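Local atomic coordinates of SsfX3 (Streptomyces sp. SF2575, PDB entry 3SKV), a protein that probably transfers a salicylyl group to an intermediate of a Streptomyces tetracycline pathway, using a GDSL/SGNH-type acyltransferase domain. Residues A[228-233]-A[253-258]; A[249-254]-A[290-295]; A[286-291]-A[313-318]; A[336-341]-A[369-374]. The protein carries 1 engineered substitution. One frame throughout, in Å; residues are numbered along the deposited sequence.

Overall arrangement
Contacts 1 to 3 follow one another around the C-terminal end of the parallel sheet in the GDSL/SGNH domain. Contacts 1 and 2 share Gly-253 and Thr-254, where strand 247-252 runs out into helix 254-257, and they are polar and partly water-mediated. Contacts 2 and 3 share Ser-290 and Ser-291 at the end of strand 286-290, bonded to its neighbour through Leu-250 O and Gly-289 N at 2.7 Å. Contact 3 is apolar, strand against helix. Contact 4 packs helix 335-338 on helix 361-377 and reaches contact 2 through Tyr-293 and Trp-339. All four are mostly buried; contact 4 alone comes to the surface, through Arg-337 and Arg-373 of its salt-bridge network.

Contact 1 of 4, residues A[228-233]-A[253-258]; sequences DGSHLQ and GTSNFM
Ser-230 and His-231, in the loop before helix 234-242, lie against Ser-255 and Asn-256 in the first turn of helix 254-257. Going along 253-258, the first link is a water: Gly-253 N gives it a hydrogen bond at 2.8 Å, and the water donates onward to Ser-230 O. Next comes Ser-255, whose OG rests 3.5 Å from Ser-230 CB, while the hydroxyl of Ser-230 lies within bonding distance of two carbonyl oxygens, Asp-193 O and Ala-226 O, which must share its one proton. The carbonyl O of Ser-255 sits 3.4 Å from His-231 CE1, approaching the ring obliquely. Asn-256 follows. Its CG stands anti to its own carbonyl carbon (chi1 -79°), which sets the amide over one face of the imidazole with the two planes 54° apart; ND2 comes within 3.4 Å of His-231 CD2. Asn-256 OD1 takes a bond from the same water at 2.9 Å. The ring is held at NE2 by Asp-259 OD2 and weakly at ND1 by Ala-227 O. With an alanine in place of His-231, Asp-259 would probably be left without this partner and the Asn-256 amide freer to turn. Gly-Thr-Ser-Asn probably stands where SGNH enzymes usually have Gly-x-Asn-Asp, with Ser-255, which touches Ser-194, at the asparagine's place. The chemistry implies a water-mediated join, one water shared by Ser-230 O, Gly-253 N and Asn-256 OD1 and a second between His-231 O and Asn-256 OD1, with the Asn-256 amide laid obliquely over the imidazole.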
loop_
_atom_site.group_PDB
_atom_site.type_symbol
_atom_site.label_atom_id
_atom_site.label_comp_id
_atom_site.label_asym_id
_atom_site.label_seq_id
_atom_site.Cartn_x
_atom_site.Cartn_y
_atom_site.Cartn_z
ATOM N N ASP A 228 6.072 9.440 -8.685
ATOM C CA ASP A 228 5.628 10.792 -8.312
ATOM C C ASP A 228 5.450 11.043 -6.820
ATOM O O ASP A 228 5.866 12.106 -6.343
ATOM C CB ASP A 228 4.384 11.218 -9.112
ATOM C CG ASP A 228 4.628 11.322 -10.615
ATOM O OD1 ASP A 228 5.816 11.240 -11.036
ATOM O OD2 ASP A 228 3.636 11.473 -11.374
ATOM N N GLY A 229 4.884 10.067 -6.095
ATOM C CA GLY A 229 4.659 10.203 -4.663
ATOM C C GLY A 229 5.836 9.884 -3.762
ATOM O O GLY A 229 5.722 10.046 -2.549
ATOM N N SER A 230 6.973 9.469 -4.336
ATOM C CA SER A 230 8.174 9.061 -3.606
ATOM C C SER A 230 9.365 10.042 -3.717
ATOM O O SER A 230 10.516 9.603 -3.712
ATOM C CB SER A 230 8.590 7.664 -4.057
ATOM O OG SER A 230 7.448 6.860 -4.289
ATOM N N HIS A 231 9.083 11.361 -3.751
ATOM C CA HIS A 231 10.071 12.440 -3.870
ATOM C C HIS A 231 10.386 13.116 -2.511
ATOM O O HIS A 231 10.935 14.236 -2.471
ATOM C CB HIS A 231 9.585 13.487 -4.891
ATOM C CG HIS A 231 9.815 13.103 -6.311
ATOM N ND1 HIS A 231 9.303 11.932 -6.835
ATOM C CD2 HIS A 231 10.455 13.769 -7.295
ATOM C CE1 HIS A 231 9.666 11.908 -8.104
ATOM N NE2 HIS A 231 10.358 12.994 -8.428
ATOM N N LEU A 232 10.030 12.444 -1.400
ATOM C CA LEU A 232 10.251 12.993 -0.056
ATOM C C LEU A 232 9.563 14.309 0.202
ATOM O O LEU A 232 10.098 15.144 0.940
ATOM C CB LEU A 232 11.740 13.055 0.356
ATOM C CG LEU A 232 12.534 11.749 0.349
ATOM C CD1 LEU A 232 14.025 12.048 0.396
ATOM C CD2 LEU A 232 12.085 10.807 1.504
ATOM N N GLN A 233 8.355 14.481 -0.387
ATOM C CA GLN A 233 7.472 15.631 -0.221
ATOM C C GLN A 233 7.206 15.824 1.264
ATOM O O GLN A 233 6.722 14.905 1.929
ATOM C CB GLN A 233 6.124 15.405 -0.921
ATOM C CG GLN A 233 6.196 15.368 -2.434
ATOM C CD GLN A 233 6.349 13.990 -3.023
ATOM O OE1 GLN A 233 7.060 13.123 -2.502
ATOM N NE2 GLN A 233 5.679 13.769 -4.143
ATOM N N GLY A 253 14.952 7.194 -3.568
ATOM C CA GLY A 253 16.146 7.311 -4.387
ATOM C C GLY A 253 15.859 7.394 -5.874
ATOM O O GLY A 253 15.932 8.477 -6.456
ATOM N N THR A 254 15.511 6.262 -6.491
ATOM C CA THR A 254 15.241 6.087 -7.930
ATOM C C THR A 254 14.202 6.999 -8.541
ATOM O O THR A 254 14.455 7.544 -9.607
ATOM C CB THR A 254 15.097 4.603 -8.303
ATOM O OG1 THR A 254 16.334 3.977 -7.968
ATOM C CG2 THR A 254 14.808 4.379 -9.806
ATOM N N SER A 255 13.079 7.197 -7.879
ATOM C CA SER A 255 12.014 8.113 -8.317
ATOM C C SER A 255 12.583 9.526 -8.602
ATOM O O SER A 255 12.180 10.159 -9.581
ATOM C CB SER A 255 10.916 8.188 -7.256
ATOM O OG SER A 255 10.538 6.887 -6.831
ATOM N N ASN A 256 13.540 10.002 -7.763
ATOM C CA ASN A 256 14.192 11.297 -7.972
ATOM C C ASN A 256 15.155 11.206 -9.146
ATOM O O ASN A 256 15.222 12.136 -9.946
ATOM C CB ASN A 256 14.907 11.781 -6.697
ATOM C CG ASN A 256 13.985 12.388 -5.683
ATOM O OD1 ASN A 256 13.682 11.798 -4.650
ATOM N ND2 ASN A 256 13.529 13.595 -5.947
ATOM N N PHE A 257 15.885 10.070 -9.259
ATOM C CA PHE A 257 16.827 9.796 -10.350
ATOM C C PHE A 257 16.091 9.826 -11.704
ATOM O O PHE A 257 16.621 10.366 -12.670
ATOM C CB PHE A 257 17.573 8.437 -10.139
ATOM C CG PHE A 257 18.279 7.907 -11.373
ATOM C CD1 PHE A 257 19.520 8.412 -11.758
ATOM C CD2 PHE A 257 17.663 6.972 -12.202
ATOM C CE1 PHE A 257 20.141 7.974 -12.938
ATOM C CE2 PHE A 257 18.290 6.529 -13.377
ATOM C CZ PHE A 257 19.524 7.029 -13.734
ATOM N N MET A 258 14.881 9.228 -11.761
ATOM C CA MET A 258 14.016 9.141 -12.941
ATOM C C MET A 258 13.692 10.509 -13.566
ATOM O O MET A 258 13.367 10.565 -14.758
ATOM C CB MET A 258 12.722 8.405 -12.589
ATOM C CG MET A 258 12.905 6.916 -12.362
ATOM S SD MET A 258 11.424 6.119 -11.690
ATOM C CE MET A 258 10.250 6.403 -13.036
HETATM O O HOH W 1 13.026 9.005 -4.460
HETATM O O HOH W 2 13.650 14.000 -2.481
#

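Contact 2 of 4, residues A[249-254]-A[290-295]; sequences SLRVGT and SSVYSP
Ser-291 OG is held by two backbone groups of 252-254. Thr-254 N points straight at it (3.1 Å, 178° at the hydrogen), and the hydroxyl in turn makes a weak bond to Val-252 O. Ser-291 chi1 of -68°, with OG anti to the carbonyl carbon, carries the oxygen into this turn. Thr-254 OG1 closes in tightly on Ser-291 CB, at 3.2 Å. A water adds a second bridge, donating to Val-252 O at 2.6 Å and accepting from Ser-291 N at 2.8 Å. There is little room for anything else: a CB on Gly-253 would come within 3.1 Å of Ser-291 OG. Farther down the strand, Arg-251 runs beside the end of strand 286-290, its CG and CD against Ser-290 O, with CD 3.2 Å away. The chain bends sharply at chi3 (-28°), and Val-292 CG2 lies over one face of the guanidinium, toward its rim. A second water sits in the guanidinium plane, taking a bond from NH1 at 2.9 Å and giving one to Ser-290 O. The strongest partner of the group is Asp-193, which accepts NE in a salt bridge. A leucine instead of Arg-251 is likely to leave Asp-193 without its countercharge and Ser-290 O without the water-borne link. The contact lies at the C-terminal ends of two neighbouring parallel strands, where the loops of an SGNH domain gather round its active site; Asp-193 belongs to the Gly-Asp-Ser signature.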
loop_
_atom_site.group_PDB
_atom_site.type_symbol
_atom_site.label_atom_id
_atom_site.label_comp_id
_atom_site.label_asym_id
_atom_site.label_seq_id
_atom_site.Cartn_x
_atom_site.Cartn_y
_atom_site.Cartn_z
ATOM N N SER A 249 8.538 2.286 7.262
ATOM C CA SER A 249 9.542 1.963 6.245
ATOM C C SER A 249 9.388 2.903 5.093
ATOM O O SER A 249 8.268 3.160 4.646
ATOM C CB SER A 249 9.484 0.494 5.806
ATOM O OG SER A 249 8.197 0.020 5.449
ATOM N N LEU A 250 10.521 3.492 4.675
ATOM C CA LEU A 250 10.630 4.458 3.586
ATOM C C LEU A 250 11.608 3.951 2.547
ATOM O O LEU A 250 12.764 3.705 2.889
ATOM C CB LEU A 250 11.154 5.829 4.117
ATOM C CG LEU A 250 10.576 6.401 5.440
ATOM C CD1 LEU A 250 11.360 7.594 5.874
ATOM C CD2 LEU A 250 9.097 6.791 5.300
ATOM N N ARG A 251 11.188 3.835 1.290
ATOM C CA ARG A 251 12.120 3.448 0.227
ATOM C C ARG A 251 12.158 4.525 -0.817
ATOM O O ARG A 251 11.152 4.826 -1.453
ATOM C CB ARG A 251 11.839 2.088 -0.384
ATOM C CG ARG A 251 13.158 1.421 -0.726
ATOM C CD ARG A 251 13.085 0.237 -1.657
ATOM N NE ARG A 251 11.808 -0.438 -1.559
ATOM C CZ ARG A 251 11.512 -1.372 -0.671
ATOM N NH1 ARG A 251 12.430 -1.793 0.192
ATOM N NH2 ARG A 251 10.300 -1.893 -0.637
ATOM N N VAL A 252 13.297 5.177 -0.930
ATOM C CA VAL A 252 13.472 6.329 -1.833
ATOM C C VAL A 252 14.791 6.292 -2.596
ATOM O O VAL A 252 15.644 5.467 -2.281
ATOM C CB VAL A 252 13.287 7.659 -1.041
ATOM C CG1 VAL A 252 11.829 7.819 -0.591
ATOM C CG2 VAL A 252 14.241 7.730 0.173
ATOM N N GLY A 253 14.952 7.194 -3.568
ATOM C CA GLY A 253 16.146 7.311 -4.387
ATOM C C GLY A 253 15.859 7.394 -5.874
ATOM O O GLY A 253 15.932 8.477 -6.456
ATOM N N THR A 254 15.511 6.262 -6.491
ATOM C CA THR A 254 15.241 6.087 -7.930
ATOM C C THR A 254 14.202 6.999 -8.541
ATOM O O THR A 254 14.455 7.544 -9.607
ATOM C CB THR A 254 15.097 4.603 -8.303
ATOM O OG1 THR A 254 16.334 3.977 -7.968
ATOM C CG2 THR A 254 14.808 4.379 -9.806
ATOM N N SER A 290 17.096 1.974 0.676
ATOM C CA SER A 290 17.630 2.446 -0.582
ATOM C C SER A 290 16.804 1.728 -1.621
ATOM O O SER A 290 16.250 0.656 -1.349
ATOM C CB SER A 290 19.112 2.105 -0.730
ATOM O OG SER A 290 19.346 0.722 -0.570
ATOM N N SER A 291 16.697 2.310 -2.792
ATOM C CA SER A 291 15.942 1.684 -3.859
ATOM C C SER A 291 16.381 0.243 -4.209
ATOM O O SER A 291 17.569 -0.136 -4.195
ATOM C CB SER A 291 15.960 2.571 -5.090
ATOM O OG SER A 291 15.208 3.737 -4.793
ATOM N N VAL A 292 15.374 -0.557 -4.487
ATOM C CA VAL A 292 15.468 -1.935 -4.957
ATOM C C VAL A 292 16.148 -1.920 -6.379
ATOM O O VAL A 292 16.172 -0.883 -7.041
ATOM C CB VAL A 292 13.985 -2.393 -4.911
ATOM C CG1 VAL A 292 13.461 -3.001 -6.198
ATOM C CG2 VAL A 292 13.692 -3.240 -3.679
ATOM N N TYR A 293 16.741 -3.021 -6.816
ATOM C CA TYR A 293 17.365 -3.047 -8.126
ATOM C C TYR A 293 16.329 -2.957 -9.267
ATOM O O TYR A 293 15.370 -3.738 -9.334
ATOM C CB TYR A 293 18.272 -4.282 -8.288
ATOM C CG TYR A 293 18.856 -4.457 -9.676
ATOM C CD1 TYR A 293 20.010 -3.780 -10.060
ATOM C CD2 TYR A 293 18.269 -5.321 -10.600
ATOM C CE1 TYR A 293 20.563 -3.954 -11.335
ATOM C CE2 TYR A 293 18.789 -5.473 -11.883
ATOM C CZ TYR A 293 19.935 -4.784 -12.245
ATOM O OH TYR A 293 20.474 -4.958 -13.491
ATOM N N SER A 294 16.563 -2.018 -10.180
ATOM C CA SER A 294 15.741 -1.832 -11.370
ATOM C C SER A 294 16.587 -2.202 -12.610
ATOM O O SER A 294 17.591 -1.560 -12.874
ATOM C CB SER A 294 15.228 -0.397 -11.454
ATOM O OG SER A 294 14.790 -0.102 -12.767
ATOM N N PRO A 295 16.197 -3.222 -13.389
ATOM C CA PRO A 295 16.990 -3.582 -14.582
ATOM C C PRO A 295 17.166 -2.421 -15.569
ATOM O O PRO A 295 18.267 -2.258 -16.129
ATOM C CB PRO A 295 16.217 -4.765 -15.176
ATOM C CG PRO A 295 15.479 -5.354 -14.001
ATOM C CD PRO A 295 15.046 -4.132 -13.223
HETATM O O HOH W 3 15.236 -1.119 0.694
HETATM O O HOH W 4 18.030 4.766 -3.045
#

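Contact 3 of 4, residues A[286-291]-A[313-318]; sequences IVLGSS and EQVVKV
Strand 286-290 and helix 313-318 run nearly antiparallel, at 159° between their directions and 7.8 Å apart at the closest approach of their axes, with the backbones drawing together at Ser-290 and Val-315. Val-315 carries the largest share of the contact. CG1 lies anti to the backbone N (chi1 180°), which turns this methyl onto the strand itself: it is 3.8 Å from Leu-288 O, 3.9 Å from Gly-289 C and 4.0 Å from Ser-290 N. The methyl therefore packs on the peptide backbone as much as on a side chain, though it also meets Leu-288 CB. Gly-289 offers only its backbone. CG2 of Val-315 lies over Ser-290 CA. One turn on, Val-318 CG1 touches Leu-288 CD2 at 4.2 Å. Leu-288 thus reaches both valines, by CB to Val-315 and by CD2 to Val-318. Ser-290 turns its CB toward the helix, but its hydroxyl is taken up by Tyr-332 OH and Gly-335 N. Strand, helix 308-324 and strand 330-333 form a beta-alpha-beta unit of the parallel sheet: Leu-288 also rests on Val-330 and on Leu-250 of strand 247-252, Val-315 reaches Tyr-332, and helix 266-278 lies alongside, touched by Ile-286 and Gln-314.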
loop_
_atom_site.group_PDB
_atom_site.type_symbol
_atom_site.label_atom_id
_atom_site.label_comp_id
_atom_site.label_asym_id
_atom_site.label_seq_id
_atom_site.Cartn_x
_atom_site.Cartn_y
_atom_site.Cartn_z
ATOM N N ILE A 286 12.280 3.321 12.325
ATOM C CA ILE A 286 12.209 3.890 10.981
ATOM C C ILE A 286 13.261 3.167 10.152
ATOM O O ILE A 286 14.460 3.170 10.495
ATOM C CB ILE A 286 12.392 5.437 10.928
ATOM C CG1 ILE A 286 11.263 6.180 11.702
ATOM C CG2 ILE A 286 12.459 5.917 9.446
ATOM C CD1 ILE A 286 11.529 7.654 11.854
ATOM N N VAL A 287 12.802 2.514 9.084
ATOM C CA VAL A 287 13.656 1.778 8.176
ATOM C C VAL A 287 13.832 2.597 6.926
ATOM O O VAL A 287 12.882 2.871 6.192
ATOM C CB VAL A 287 13.128 0.349 7.921
ATOM C CG1 VAL A 287 14.022 -0.386 6.963
ATOM C CG2 VAL A 287 13.006 -0.412 9.229
ATOM N N LEU A 288 15.065 3.025 6.723
ATOM C CA LEU A 288 15.510 3.832 5.590
ATOM C C LEU A 288 16.015 2.901 4.506
ATOM O O LEU A 288 17.095 2.298 4.612
ATOM C CB LEU A 288 16.611 4.757 6.078
ATOM C CG LEU A 288 16.267 6.225 6.117
ATOM C CD1 LEU A 288 14.855 6.503 6.656
ATOM C CD2 LEU A 288 17.308 6.980 6.873
ATOM N N GLY A 289 15.172 2.729 3.510
ATOM C CA GLY A 289 15.445 1.817 2.418
ATOM C C GLY A 289 15.982 2.489 1.184
ATOM O O GLY A 289 15.409 3.458 0.699
ATOM N N SER A 290 17.096 1.974 0.676
ATOM C CA SER A 290 17.630 2.446 -0.582
ATOM C C SER A 290 16.804 1.728 -1.621
ATOM O O SER A 290 16.250 0.656 -1.349
ATOM C CB SER A 290 19.112 2.105 -0.730
ATOM O OG SER A 290 19.346 0.722 -0.570
ATOM N N SER A 291 16.697 2.310 -2.792
ATOM C CA SER A 291 15.942 1.684 -3.859
ATOM C C SER A 291 16.381 0.243 -4.209
ATOM O O SER A 291 17.569 -0.136 -4.195
ATOM C CB SER A 291 15.960 2.571 -5.090
ATOM O OG SER A 291 15.208 3.737 -4.793
ATOM N N GLU A 313 23.904 5.420 -1.877
ATOM C CA GLU A 313 24.980 5.830 -0.975
ATOM C C GLU A 313 24.559 6.981 -0.007
ATOM O O GLU A 313 25.012 6.979 1.137
ATOM C CB GLU A 313 26.247 6.157 -1.761
ATOM C CG GLU A 313 27.534 5.931 -0.980
ATOM C CD GLU A 313 28.774 6.598 -1.559
ATOM O OE1 GLU A 313 28.767 6.947 -2.763
ATOM O OE2 GLU A 313 29.762 6.764 -0.805
ATOM N N GLN A 314 23.640 7.899 -0.440
ATOM C CA GLN A 314 23.103 9.005 0.390
ATOM C C GLN A 314 22.162 8.478 1.463
ATOM O O GLN A 314 22.223 8.967 2.594
ATOM C CB GLN A 314 22.389 10.092 -0.456
ATOM C CG GLN A 314 23.268 10.732 -1.532
ATOM C CD GLN A 314 24.287 11.700 -0.993
ATOM O OE1 GLN A 314 25.127 11.372 -0.151
ATOM N NE2 GLN A 314 24.296 12.904 -1.535
ATOM N N VAL A 315 21.318 7.451 1.121
ATOM C CA VAL A 315 20.399 6.828 2.070
ATOM C C VAL A 315 21.251 6.272 3.211
ATOM O O VAL A 315 20.981 6.584 4.382
ATOM C CB VAL A 315 19.395 5.798 1.446
ATOM C CG1 VAL A 315 18.494 5.202 2.512
ATOM C CG2 VAL A 315 18.537 6.427 0.345
ATOM N N VAL A 316 22.361 5.590 2.854
ATOM C CA VAL A 316 23.325 5.026 3.795
ATOM C C VAL A 316 23.914 6.130 4.682
ATOM O O VAL A 316 23.970 5.960 5.897
ATOM C CB VAL A 316 24.489 4.244 3.099
ATOM C CG1 VAL A 316 25.401 3.607 4.136
ATOM C CG2 VAL A 316 23.990 3.191 2.112
ATOM N N LYS A 317 24.415 7.224 4.072
ATOM C CA LYS A 317 25.058 8.317 4.796
ATOM C C LYS A 317 24.152 8.990 5.808
ATOM O O LYS A 317 24.610 9.251 6.925
ATOM C CB LYS A 317 25.716 9.340 3.851
ATOM C CG LYS A 317 27.044 8.842 3.260
ATOM C CD LYS A 317 27.754 9.920 2.437
ATOM C CE LYS A 317 28.974 9.384 1.710
ATOM N NZ LYS A 317 30.153 9.208 2.607
ATOM N N VAL A 318 22.873 9.242 5.437
ATOM C CA VAL A 318 21.876 9.882 6.307
ATOM C C VAL A 318 21.552 8.977 7.509
ATOM O O VAL A 318 21.493 9.455 8.648
ATOM C CB VAL A 318 20.608 10.293 5.507
ATOM C CG1 VAL A 318 19.423 10.630 6.425
ATOM C CG2 VAL A 318 20.916 11.444 4.567
#

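Contact 4 of 4, residues A[336-341]-A[369-374]; sequences MRVWGP and ESSRRE
A salt-bridge network of Arg-337, Arg-373 and Glu-374 borders the place where short helix 335-338 packs on helix 361-377. Arg-337 NE meets Glu-374 OE1 at 2.9 Å in a nearly straight bond (166°); the oxygen lies in the guanidinium plane, but NE approaches it from above the carboxylate plane, with the two flat groups 67° apart. NH2 adds a weak bond to OE2. That second oxygen is also taken by Arg-373 NH1, at 3.1 Å and on its anti lone pair. Two arginines thus share one carboxylate, which is likely to favour its charged form. The bend of Glu-374 at chi2 (-54°) swings the carboxylate toward Arg-337, while the methylenes it leaves behind lie along Val-338: CG2 of the valine is 3.8 Å from Glu-374 CG. Its other methyl, CG1, comes within 3.4 Å of Ser-371 OG, whose bond goes to Phe-367 O. At the end of the short helix Ser-370 OG donates to Val-338 O (2.9 Å) in the carbonyl plane, on a lone pair; Arg-343 NH2 is a second donor to this oxygen. Val-338 and Glu-374 both touch Leu-333, and through it the helix pair covers the last strand of the parallel sheet, in the alpha/beta/alpha sandwich of the SGNH fold.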
loop_
_atom_site.group_PDB
_atom_site.type_symbol
_atom_site.label_atom_id
_atom_site.label_comp_id
_atom_site.label_asym_id
_atom_site.label_seq_id
_atom_site.Cartn_x
_atom_site.Cartn_y
_atom_site.Cartn_z
ATOM N N MET A 336 19.169 -3.765 -2.570
ATOM C CA MET A 336 19.892 -4.808 -3.304
ATOM C C MET A 336 19.845 -6.109 -2.497
ATOM O O MET A 336 19.948 -7.181 -3.084
ATOM C CB MET A 336 21.356 -4.411 -3.563
ATOM C CG MET A 336 21.503 -3.082 -4.273
ATOM S SD MET A 336 20.946 -3.101 -5.993
ATOM C CE MET A 336 22.464 -3.553 -6.786
ATOM N N ARG A 337 19.671 -6.025 -1.159
ATOM C CA ARG A 337 19.510 -7.239 -0.324
ATOM C C ARG A 337 18.049 -7.697 -0.390
ATOM O O ARG A 337 17.787 -8.898 -0.470
ATOM C CB ARG A 337 19.986 -7.039 1.122
ATOM C CG ARG A 337 21.499 -6.790 1.203
ATOM C CD ARG A 337 22.023 -6.772 2.631
ATOM N NE ARG A 337 21.554 -7.941 3.376
ATOM C CZ ARG A 337 22.146 -9.131 3.345
ATOM N NH1 ARG A 337 23.264 -9.305 2.651
ATOM N NH2 ARG A 337 21.633 -10.153 4.020
ATOM N N VAL A 338 17.105 -6.743 -0.473
ATOM C CA VAL A 338 15.691 -7.083 -0.616
ATOM C C VAL A 338 15.369 -7.613 -2.031
ATOM O O VAL A 338 14.781 -8.685 -2.169
ATOM C CB VAL A 338 14.722 -5.998 -0.057
ATOM C CG1 VAL A 338 13.258 -6.362 -0.281
ATOM C CG2 VAL A 338 14.961 -5.802 1.430
ATOM N N TRP A 339 15.803 -6.902 -3.059
ATOM C CA TRP A 339 15.553 -7.281 -4.435
ATOM C C TRP A 339 16.724 -6.819 -5.300
ATOM O O TRP A 339 16.728 -5.693 -5.792
ATOM C CB TRP A 339 14.228 -6.627 -4.877
ATOM C CG TRP A 339 13.769 -7.049 -6.236
ATOM C CD1 TRP A 339 14.077 -6.461 -7.422
ATOM C CD2 TRP A 339 12.930 -8.173 -6.547
ATOM N NE1 TRP A 339 13.475 -7.139 -8.460
ATOM C CE2 TRP A 339 12.744 -8.180 -7.949
ATOM C CE3 TRP A 339 12.315 -9.177 -5.772
ATOM C CZ2 TRP A 339 11.958 -9.138 -8.597
ATOM C CZ3 TRP A 339 11.518 -10.107 -6.411
ATOM C CH2 TRP A 339 11.353 -10.089 -7.809
ATOM N N GLY A 340 17.721 -7.668 -5.454
ATOM C CA GLY A 340 18.921 -7.323 -6.208
ATOM C C GLY A 340 19.002 -7.827 -7.636
ATOM O O GLY A 340 18.025 -8.389 -8.163
ATOM N N PRO A 341 20.207 -7.653 -8.261
ATOM C CA PRO A 341 20.407 -8.082 -9.659
ATOM C C PRO A 341 20.361 -9.588 -9.899
ATOM O O PRO A 341 20.136 -10.025 -11.032
ATOM C CB PRO A 341 21.792 -7.512 -10.017
ATOM C CG PRO A 341 22.122 -6.534 -8.941
ATOM C CD PRO A 341 21.432 -7.015 -7.724
ATOM N N GLU A 369 8.917 -12.229 1.753
ATOM C CA GLU A 369 9.718 -13.068 2.647
ATOM C C GLU A 369 11.092 -12.417 2.800
ATOM O O GLU A 369 11.616 -12.336 3.916
ATOM C CB GLU A 369 9.840 -14.483 2.060
ATOM C CG GLU A 369 9.270 -15.647 2.865
ATOM C CD GLU A 369 7.788 -15.678 3.218
ATOM O OE1 GLU A 369 7.394 -14.853 4.074
ATOM O OE2 GLU A 369 7.106 -16.668 2.862
ATOM N N SER A 370 11.631 -11.884 1.692
ATOM C CA SER A 370 12.916 -11.202 1.667
ATOM C C SER A 370 12.921 -9.930 2.532
ATOM O O SER A 370 13.885 -9.688 3.265
ATOM C CB SER A 370 13.327 -10.902 0.227
ATOM O OG SER A 370 14.680 -10.477 0.171
ATOM N N SER A 371 11.841 -9.134 2.451
ATOM C CA SER A 371 11.660 -7.913 3.243
ATOM C C SER A 371 11.586 -8.268 4.722
ATOM O O SER A 371 12.234 -7.607 5.527
ATOM C CB SER A 371 10.381 -7.180 2.835
ATOM O OG SER A 371 10.427 -6.781 1.476
ATOM N N ARG A 372 10.819 -9.326 5.069
ATOM C CA ARG A 372 10.655 -9.797 6.450
ATOM C C ARG A 372 11.976 -10.285 7.026
ATOM O O ARG A 372 12.306 -9.937 8.160
ATOM C CB ARG A 372 9.583 -10.898 6.539
ATOM C CG ARG A 372 8.172 -10.367 6.389
ATOM C CD ARG A 372 7.161 -11.499 6.413
ATOM N NE ARG A 372 7.174 -12.201 7.691
ATOM C CZ ARG A 372 7.202 -13.519 7.808
ATOM N NH1 ARG A 372 7.180 -14.289 6.726
ATOM N NH2 ARG A 372 7.240 -14.083 9.010
ATOM N N ARG A 373 12.734 -11.049 6.233
ATOM C CA ARG A 373 14.045 -11.564 6.602
ATOM C C ARG A 373 15.011 -10.381 6.884
ATOM O O ARG A 373 15.666 -10.349 7.928
ATOM C CB ARG A 373 14.594 -12.466 5.469
ATOM C CG ARG A 373 16.015 -12.999 5.743
ATOM C CD ARG A 373 16.804 -13.587 4.560
ATOM N NE ARG A 373 16.013 -13.804 3.349
ATOM C CZ ARG A 373 15.970 -12.991 2.303
ATOM N NH1 ARG A 373 16.656 -11.852 2.309
ATOM N NH2 ARG A 373 15.230 -13.302 1.247
ATOM N N GLU A 374 15.055 -9.402 5.971
ATOM C CA GLU A 374 15.921 -8.234 6.142
ATOM C C GLU A 374 15.510 -7.344 7.332
ATOM O O GLU A 374 16.364 -6.940 8.116
ATOM C CB GLU A 374 16.085 -7.453 4.820
ATOM C CG GLU A 374 16.841 -8.209 3.738
ATOM C CD GLU A 374 18.213 -8.735 4.132
ATOM O OE1 GLU A 374 18.985 -7.985 4.777
ATOM O OE2 GLU A 374 18.513 -9.901 3.780
#